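Local coordinates for nickel-dependent hydrogenase large subunit (Allochromatium vinosum, PDB 3MYR) that carries the nickel-iron active centre of a [NiFe] hydrogenase and, paired with an iron-sulfur small subunit, catalyses the oxidation of molecular hydrogen, at the interface of chains B and A. Sequence-based numbering; all coordinates share one arbitrary frame. Chains: chain A, Nickel-dependent hydrogenase large subunit; chain B, Hydrogenase (NiFe) small subunit HydA.

All three contacts belong to the interface of the large and small subunits of the [NiFe] hydrogenase heterodimer. Contact 1 and contact 2 are neighbours, their C-alpha centres about 8 Å apart, and they share B:Leu45 and A:Arg12: one small-subunit loop meets the backbone of A:Arg12 in contact 1 and, in contact 2, lies between its guanidinium and the 3-10 helix 165-167 of chain A. Contact 3 stands apart, its C-alpha centre about 18 Å from that of contact 1 and about 22 Å from that of contact 2, where an antiparallel backbone pairing joins the subunits beside B:Gln12. Separate stretches of both chains would help to set the subunits' relative placement.

Contact 1: the interface of chains B and A. Residues chain B 43-45; chain A 11-13, 110-111, 191.
B:His43 meets A:Arg12 backbone to backbone at this part of the [NiFe] hydrogenase subunit interface: the amide N of A:Arg12 donates to the carbonyl O of B:His43 over 2.8 Å. The CB of A:Thr11 lies beside the same oxygen. One residue on, A:Leu111 CD2 lies close to the carbonyl O of B:Thr44, and the methylene CG of A:Arg12 is 3.4 Å from B:Thr44 O. The methyl CG2 of B:Thr44 also touches A:Leu111 CD2, at 4.0 Å; OG1 beside the backbone N (chi1 -54°) leaves CG2 anti to that nitrogen and facing the leucine. The aliphatic stem of A:Arg12 runs on past the backbone of B:Leu45, its CG 3.7 Å from the carbonyl carbon C.

At B:Leu45 the direct contact gives way to water. Its carbonyl O shares water 1 with the carbonyl O of A:His110 and the phenol OH of A:Tyr191, the last 2.7 Å from the water and holding it at the ring edge. Further out, the large subunit braces these groups. The imidazole NE2 of A:His110 donates to the A:Tyr191 carbonyl O in the plane of its own ring, while its CD2 sits 3.5 Å above the centre of the tyrosine ring. The guanidinium NH1 of A:Arg12 reaches the carbonyl O of A:Leu111 in helix 86-112, tying the loop arginine to the helix end.

Contact 2: the interface of chains B and A. Residues chain B 45-48; chain A 12, 114, 166-168, 170, 172.
B:Ala47 and A:Ile166 bury the most surface in this stretch of the heterodimer interface, where a small-subunit loop runs between A:Arg12 and the 3-10 helix 165-167. The amide N of B:Ala47 donates to the carbonyl O of A:Ile166 at 2.8 Å. The methyl CB of B:Ala47 packs against the six-membered ring of the A:Trp172 indole, 3.6 Å from CZ2. That indole is held by NE1, which donates to the carbonyl O of A:Phe167 on an in-plane lone pair.

A:Ile166 turns its longer branch toward B:Leu45: CG1 lies between the backbone N and the carbonyl carbon (chi1 63°), and CD1 comes within 4.0 Å of B:Leu45 CB. The amide end of B:Gln46 lies near A:Ile166 CA, its NE2 3.9 Å from that atom.

On the other side of the loop, the guanidinium of A:Arg12 grips two successive carbonyls in its own plane. A:Arg12 NE donates to B:Gln46 O at 2.9 Å, tilted from that carbonyl's plane, whereas its NH2 meets a lone pair of B:Ala47 O at 2.8 Å, almost straight at the hydrogen (177°). A:Leu114 CB covers one face of the A:Arg12 guanidinium, 3.8 Å above its centre. Water 2 joins the amide N of B:Ala48 to the carbonyl oxygens of A:Ile166 and A:Ala168, lying 2.7 Å from A:Ala168 O.

Contact 3: the interface of chains B and A. Residues chain B 11-12, 85-87; chain A 16, 36-39.
B:Ser86 pairs with A:Met37 in an antiparallel beta bridge between the small and large subunits of the [NiFe] hydrogenase. Backbone bonds flank the pair: A:Val38 N donates to B:Phe85 O at 3.1 Å, and B:Thr87 N to A:Thr36 O at 2.9 Å. The hydroxyl OG1 of A:Thr36 adds a bond to the carbonyl O of B:Thr87, coming from above the carbonyl plane at 2.9 Å; chi1 of 67° places OG1 between the backbone N and the carbonyl carbon, turned toward that oxygen.

Packing is tight around A:Met37. CG of A:Met37, anti to the backbone N (chi1 -175°), sits 3.7 Å from B:Ser86 CB, and bends at the next two torsions bring the terminal methyl CE to 3.8 Å from B:Gln12 CA. The extended side chain of B:Gln12 runs across the thioether at a slant and ends with NE2 donating to A:Val38 O, 3.1 Å away and in the planes of both the amide and the carbonyl.

Toward the watery margins the contact is looser. B:Gln12 and A:Arg39 run side by side but antiparallel, CB of the glutamine 4.0 Å from CG of A:Arg39, and water 3 links the glutamine carbonyl O to the guanidinium NH1. At the opposite end, water 4 makes long links to B:Thr87 OG1 and A:Thr36 O.

Contact 1: the interface of chains B and A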
# COMPACT_ATOMS: atom_id res chain seq x y z
N HIS B 43 -5.30 1.99 -13.04
CA HIS B 43 -3.82 2.09 -12.91
C HIS B 43 -3.21 0.96 -12.16
O HIS B 43 -2.08 0.57 -12.47
CB HIS B 43 -3.37 3.35 -12.12
CG HIS B 43 -3.33 4.60 -12.93
ND1 HIS B 43 -2.77 5.78 -12.44
CD2 HIS B 43 -3.81 4.90 -14.17
CE1 HIS B 43 -2.92 6.74 -13.34
NE2 HIS B 43 -3.55 6.23 -14.39
N THR B 44 -3.89 0.49 -11.13
CA THR B 44 -3.29 -0.53 -10.27
C THR B 44 -3.11 -1.86 -11.00
O THR B 44 -2.20 -2.63 -10.67
CB THR B 44 -4.11 -0.74 -8.96
OG1 THR B 44 -4.27 0.52 -8.33
CG2 THR B 44 -3.35 -1.67 -7.99
N LEU B 45 -3.98 -2.11 -11.98
CA LEU B 45 -4.10 -3.45 -12.59
C LEU B 45 -3.76 -3.56 -14.09
O LEU B 45 -3.58 -4.66 -14.57
CB LEU B 45 -5.50 -4.02 -12.39
CG LEU B 45 -5.87 -4.26 -10.90
CD1 LEU B 45 -7.32 -4.66 -10.85
CD2 LEU B 45 -5.02 -5.38 -10.28
N THR A 11 1.91 1.84 -14.81
CA THR A 11 0.80 1.16 -14.15
C THR A 11 1.31 -0.08 -13.38
O THR A 11 2.48 -0.41 -13.41
CB THR A 11 -0.24 0.74 -15.18
OG1 THR A 11 0.40 -0.12 -16.15
CG2 THR A 11 -0.80 2.03 -15.94
N ARG A 12 0.40 -0.75 -12.69
CA ARG A 12 0.78 -1.88 -11.86
C ARG A 12 1.83 -1.50 -10.85
O ARG A 12 2.76 -2.27 -10.58
CB ARG A 12 1.17 -3.09 -12.71
CG ARG A 12 -0.14 -3.79 -13.14
CD ARG A 12 0.12 -5.02 -14.01
NE ARG A 12 0.81 -4.69 -15.27
CZ ARG A 12 2.04 -5.09 -15.62
NH1 ARG A 12 2.82 -5.82 -14.82
NH2 ARG A 12 2.49 -4.81 -16.84
N ILE A 13 1.71 -0.27 -10.35
CA ILE A 13 2.33 0.11 -9.09
C ILE A 13 1.24 0.75 -8.24
O ILE A 13 0.07 0.89 -8.68
CB ILE A 13 3.49 1.18 -9.33
CG1 ILE A 13 2.91 2.48 -9.96
CG2 ILE A 13 4.51 0.64 -10.25
CD1 ILE A 13 3.87 3.69 -9.89
N HIS A 110 -0.31 -9.76 -8.96
CA HIS A 110 -1.25 -8.80 -9.52
C HIS A 110 -0.57 -7.58 -10.09
O HIS A 110 -1.10 -6.95 -11.02
CB HIS A 110 -2.33 -8.44 -8.46
CG HIS A 110 -3.03 -9.67 -7.97
ND1 HIS A 110 -3.11 -10.00 -6.65
CD2 HIS A 110 -3.50 -10.75 -8.66
CE1 HIS A 110 -3.68 -11.19 -6.52
NE2 HIS A 110 -3.94 -11.65 -7.74
N LEU A 111 0.63 -7.30 -9.61
CA LEU A 111 1.42 -6.15 -10.12
C LEU A 111 2.61 -6.55 -11.02
O LEU A 111 2.81 -5.93 -12.06
CB LEU A 111 1.91 -5.21 -9.00
CG LEU A 111 0.78 -4.77 -8.00
CD1 LEU A 111 1.33 -3.68 -7.04
CD2 LEU A 111 -0.40 -4.24 -8.62
N TYR A 191 -2.75 -16.40 -10.38
CA TYR A 191 -3.19 -15.00 -10.26
C TYR A 191 -4.62 -14.95 -9.68
O TYR A 191 -4.93 -14.15 -8.77
CB TYR A 191 -3.11 -14.35 -11.64
CG TYR A 191 -3.58 -12.90 -11.80
CD1 TYR A 191 -2.65 -11.87 -12.08
CD2 TYR A 191 -4.93 -12.58 -11.79
CE1 TYR A 191 -3.07 -10.53 -12.31
CE2 TYR A 191 -5.37 -11.25 -11.98
CZ TYR A 191 -4.44 -10.24 -12.28
OH TYR A 191 -4.88 -8.93 -12.49
O HOH W 1 -2.97 -7.04 -13.05

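Contact 2: the interface of chains B and A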
# COMPACT_ATOMS: atom_id res chain seq x y z
N LEU B 45 -3.98 -2.11 -11.98
CA LEU B 45 -4.10 -3.45 -12.59
C LEU B 45 -3.76 -3.56 -14.09
O LEU B 45 -3.58 -4.66 -14.57
CB LEU B 45 -5.50 -4.02 -12.39
CG LEU B 45 -5.87 -4.26 -10.90
CD1 LEU B 45 -7.32 -4.66 -10.85
CD2 LEU B 45 -5.02 -5.38 -10.28
N GLN B 46 -3.76 -2.43 -14.77
CA GLN B 46 -3.61 -2.32 -16.25
C GLN B 46 -2.36 -3.05 -16.75
O GLN B 46 -1.29 -2.84 -16.18
CB GLN B 46 -3.49 -0.84 -16.61
CG GLN B 46 -3.94 -0.54 -18.05
CD GLN B 46 -5.45 -0.54 -18.16
OE1 GLN B 46 -6.14 -0.36 -17.16
NE2 GLN B 46 -5.98 -0.70 -19.38
N ALA B 47 -2.50 -3.96 -17.74
CA ALA B 47 -1.29 -4.58 -18.34
C ALA B 47 -0.35 -3.51 -18.92
O ALA B 47 0.85 -3.50 -18.65
CB ALA B 47 -1.64 -5.54 -19.40
N ALA B 48 -0.93 -2.63 -19.74
CA ALA B 48 -0.19 -1.64 -20.51
C ALA B 48 0.10 -0.42 -19.62
O ALA B 48 -0.66 -0.13 -18.69
CB ALA B 48 -1.07 -1.21 -21.69
N ARG A 12 0.40 -0.75 -12.69
CA ARG A 12 0.78 -1.88 -11.86
C ARG A 12 1.83 -1.50 -10.85
O ARG A 12 2.76 -2.27 -10.58
CB ARG A 12 1.17 -3.09 -12.71
CG ARG A 12 -0.14 -3.79 -13.14
CD ARG A 12 0.12 -5.02 -14.01
NE ARG A 12 0.81 -4.69 -15.27
CZ ARG A 12 2.04 -5.09 -15.62
NH1 ARG A 12 2.82 -5.82 -14.82
NH2 ARG A 12 2.49 -4.81 -16.84
N LEU A 114 2.44 -9.87 -14.87
CA LEU A 114 2.12 -9.57 -16.28
C LEU A 114 3.30 -9.02 -17.09
O LEU A 114 3.20 -8.92 -18.34
CB LEU A 114 0.90 -8.67 -16.45
CG LEU A 114 -0.41 -9.27 -15.91
CD1 LEU A 114 -1.60 -8.32 -16.16
CD2 LEU A 114 -0.71 -10.68 -16.47
N ILE A 166 -8.52 -4.59 -18.72
CA ILE A 166 -7.18 -4.24 -18.26
C ILE A 166 -6.09 -4.92 -19.10
O ILE A 166 -4.91 -4.64 -18.91
CB ILE A 166 -6.96 -4.64 -16.75
CG1 ILE A 166 -7.08 -6.15 -16.59
CG2 ILE A 166 -7.97 -3.86 -15.84
CD1 ILE A 166 -6.69 -6.70 -15.15
N PHE A 167 -6.50 -5.83 -19.98
CA PHE A 167 -5.57 -6.46 -20.92
C PHE A 167 -5.46 -5.74 -22.26
O PHE A 167 -4.63 -6.13 -23.09
CB PHE A 167 -5.97 -7.92 -21.23
CG PHE A 167 -5.95 -8.85 -20.04
CD1 PHE A 167 -5.19 -8.57 -18.93
CD2 PHE A 167 -6.56 -10.10 -20.14
CE1 PHE A 167 -5.17 -9.43 -17.82
CE2 PHE A 167 -6.50 -11.00 -19.07
CZ PHE A 167 -5.82 -10.63 -17.89
N ALA A 168 -6.31 -4.74 -22.51
CA ALA A 168 -6.32 -4.03 -23.80
C ALA A 168 -5.00 -3.30 -24.10
O ALA A 168 -4.41 -2.70 -23.17
CB ALA A 168 -7.53 -3.02 -23.86
N GLY A 170 -2.14 -4.49 -24.53
CA GLY A 170 -1.06 -5.07 -23.73
C GLY A 170 0.04 -5.51 -24.69
O GLY A 170 -0.10 -5.42 -25.94
N TRP A 172 1.33 -8.32 -25.31
CA TRP A 172 1.30 -9.76 -25.59
C TRP A 172 2.10 -10.08 -26.90
O TRP A 172 1.97 -9.38 -27.92
CB TRP A 172 -0.15 -10.23 -25.74
CG TRP A 172 -1.05 -9.58 -24.69
CD1 TRP A 172 -2.17 -8.82 -24.93
CD2 TRP A 172 -0.87 -9.60 -23.26
NE1 TRP A 172 -2.68 -8.37 -23.74
CE2 TRP A 172 -1.90 -8.80 -22.70
CE3 TRP A 172 0.09 -10.18 -22.40
CZ2 TRP A 172 -2.05 -8.59 -21.30
CZ3 TRP A 172 -0.02 -9.94 -21.00
CH2 TRP A 172 -1.09 -9.18 -20.47
O HOH W 2 -3.69 -2.96 -20.57

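Contact 3: the interface of chains B and A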
# COMPACT_ATOMS: atom_id res chain seq x y z
N PHE B 11 -6.72 9.65 -8.18
CA PHE B 11 -6.12 11.01 -8.17
C PHE B 11 -5.25 11.20 -6.90
O PHE B 11 -4.26 10.45 -6.72
CB PHE B 11 -7.28 12.03 -8.31
CG PHE B 11 -7.95 12.03 -9.70
CD1 PHE B 11 -7.17 11.96 -10.85
CD2 PHE B 11 -9.32 12.18 -9.84
CE1 PHE B 11 -7.74 12.11 -12.14
CE2 PHE B 11 -9.91 12.27 -11.12
CZ PHE B 11 -9.12 12.24 -12.27
N GLN B 12 -5.70 11.98 -5.91
CA GLN B 12 -4.87 12.08 -4.68
C GLN B 12 -5.35 11.02 -3.70
O GLN B 12 -6.01 11.33 -2.66
CB GLN B 12 -4.97 13.47 -4.04
CG GLN B 12 -4.46 14.61 -4.95
CD GLN B 12 -4.65 15.91 -4.20
OE1 GLN B 12 -5.78 16.34 -4.01
NE2 GLN B 12 -3.54 16.54 -3.76
N PHE B 85 0.50 20.02 -8.91
CA PHE B 85 0.35 19.17 -7.70
C PHE B 85 0.01 17.69 -8.01
O PHE B 85 0.48 16.79 -7.32
CB PHE B 85 -0.73 19.70 -6.76
CG PHE B 85 -0.37 21.00 -6.03
CD1 PHE B 85 -1.33 22.00 -5.85
CD2 PHE B 85 0.93 21.24 -5.57
CE1 PHE B 85 -1.00 23.22 -5.18
CE2 PHE B 85 1.27 22.44 -4.91
CZ PHE B 85 0.31 23.42 -4.70
N SER B 86 -0.79 17.40 -9.04
CA SER B 86 -1.11 15.97 -9.30
C SER B 86 -1.43 15.88 -10.78
O SER B 86 -2.38 16.53 -11.25
CB SER B 86 -2.36 15.57 -8.51
OG SER B 86 -2.62 14.14 -8.57
N THR B 87 -0.63 15.13 -11.53
CA THR B 87 -0.84 15.03 -12.99
C THR B 87 -0.68 13.56 -13.36
O THR B 87 -0.11 12.74 -12.56
CB THR B 87 0.28 15.86 -13.73
OG1 THR B 87 1.53 15.26 -13.41
CG2 THR B 87 0.31 17.33 -13.23
N HIS A 16 1.65 7.44 -8.53
CA HIS A 16 1.79 8.19 -9.78
C HIS A 16 3.24 8.40 -10.16
O HIS A 16 3.89 9.28 -9.61
CB HIS A 16 1.06 9.55 -9.63
CG HIS A 16 -0.42 9.39 -9.60
ND1 HIS A 16 -1.17 9.52 -8.44
CD2 HIS A 16 -1.27 8.94 -10.54
CE1 HIS A 16 -2.45 9.29 -8.71
NE2 HIS A 16 -2.52 8.90 -9.97
N THR A 36 4.50 12.18 -9.47
CA THR A 36 3.74 13.27 -10.08
C THR A 36 2.45 13.50 -9.28
O THR A 36 1.50 14.06 -9.83
CB THR A 36 3.41 13.02 -11.60
OG1 THR A 36 2.49 11.91 -11.71
CG2 THR A 36 4.71 12.64 -12.45
N MET A 37 2.46 13.18 -7.96
CA MET A 37 1.31 13.56 -7.10
C MET A 37 1.85 13.84 -5.70
O MET A 37 2.73 13.10 -5.19
CB MET A 37 0.22 12.49 -7.10
CG MET A 37 -1.06 12.86 -6.31
SD MET A 37 -0.92 12.60 -4.50
CE MET A 37 -1.30 10.82 -4.32
N VAL A 38 1.35 14.91 -5.07
CA VAL A 38 1.73 15.19 -3.69
C VAL A 38 0.45 15.53 -2.89
O VAL A 38 -0.53 16.06 -3.50
CB VAL A 38 2.74 16.44 -3.67
CG1 VAL A 38 2.08 17.65 -4.25
CG2 VAL A 38 3.29 16.69 -2.23
N ARG A 39 0.46 15.24 -1.59
CA ARG A 39 -0.61 15.63 -0.65
C ARG A 39 -0.14 16.55 0.51
O ARG A 39 -0.92 17.39 1.00
CB ARG A 39 -1.36 14.40 -0.10
CG ARG A 39 -2.12 13.67 -1.20
CD ARG A 39 -2.52 12.23 -0.87
NE ARG A 39 -1.32 11.42 -0.63
CZ ARG A 39 -1.31 10.27 0.05
NH1 ARG A 39 -2.43 9.81 0.62
NH2 ARG A 39 -0.13 9.65 0.24
O HOH W 3 -5.38 10.48 0.08
O HOH W 4 3.19 16.60 -11.07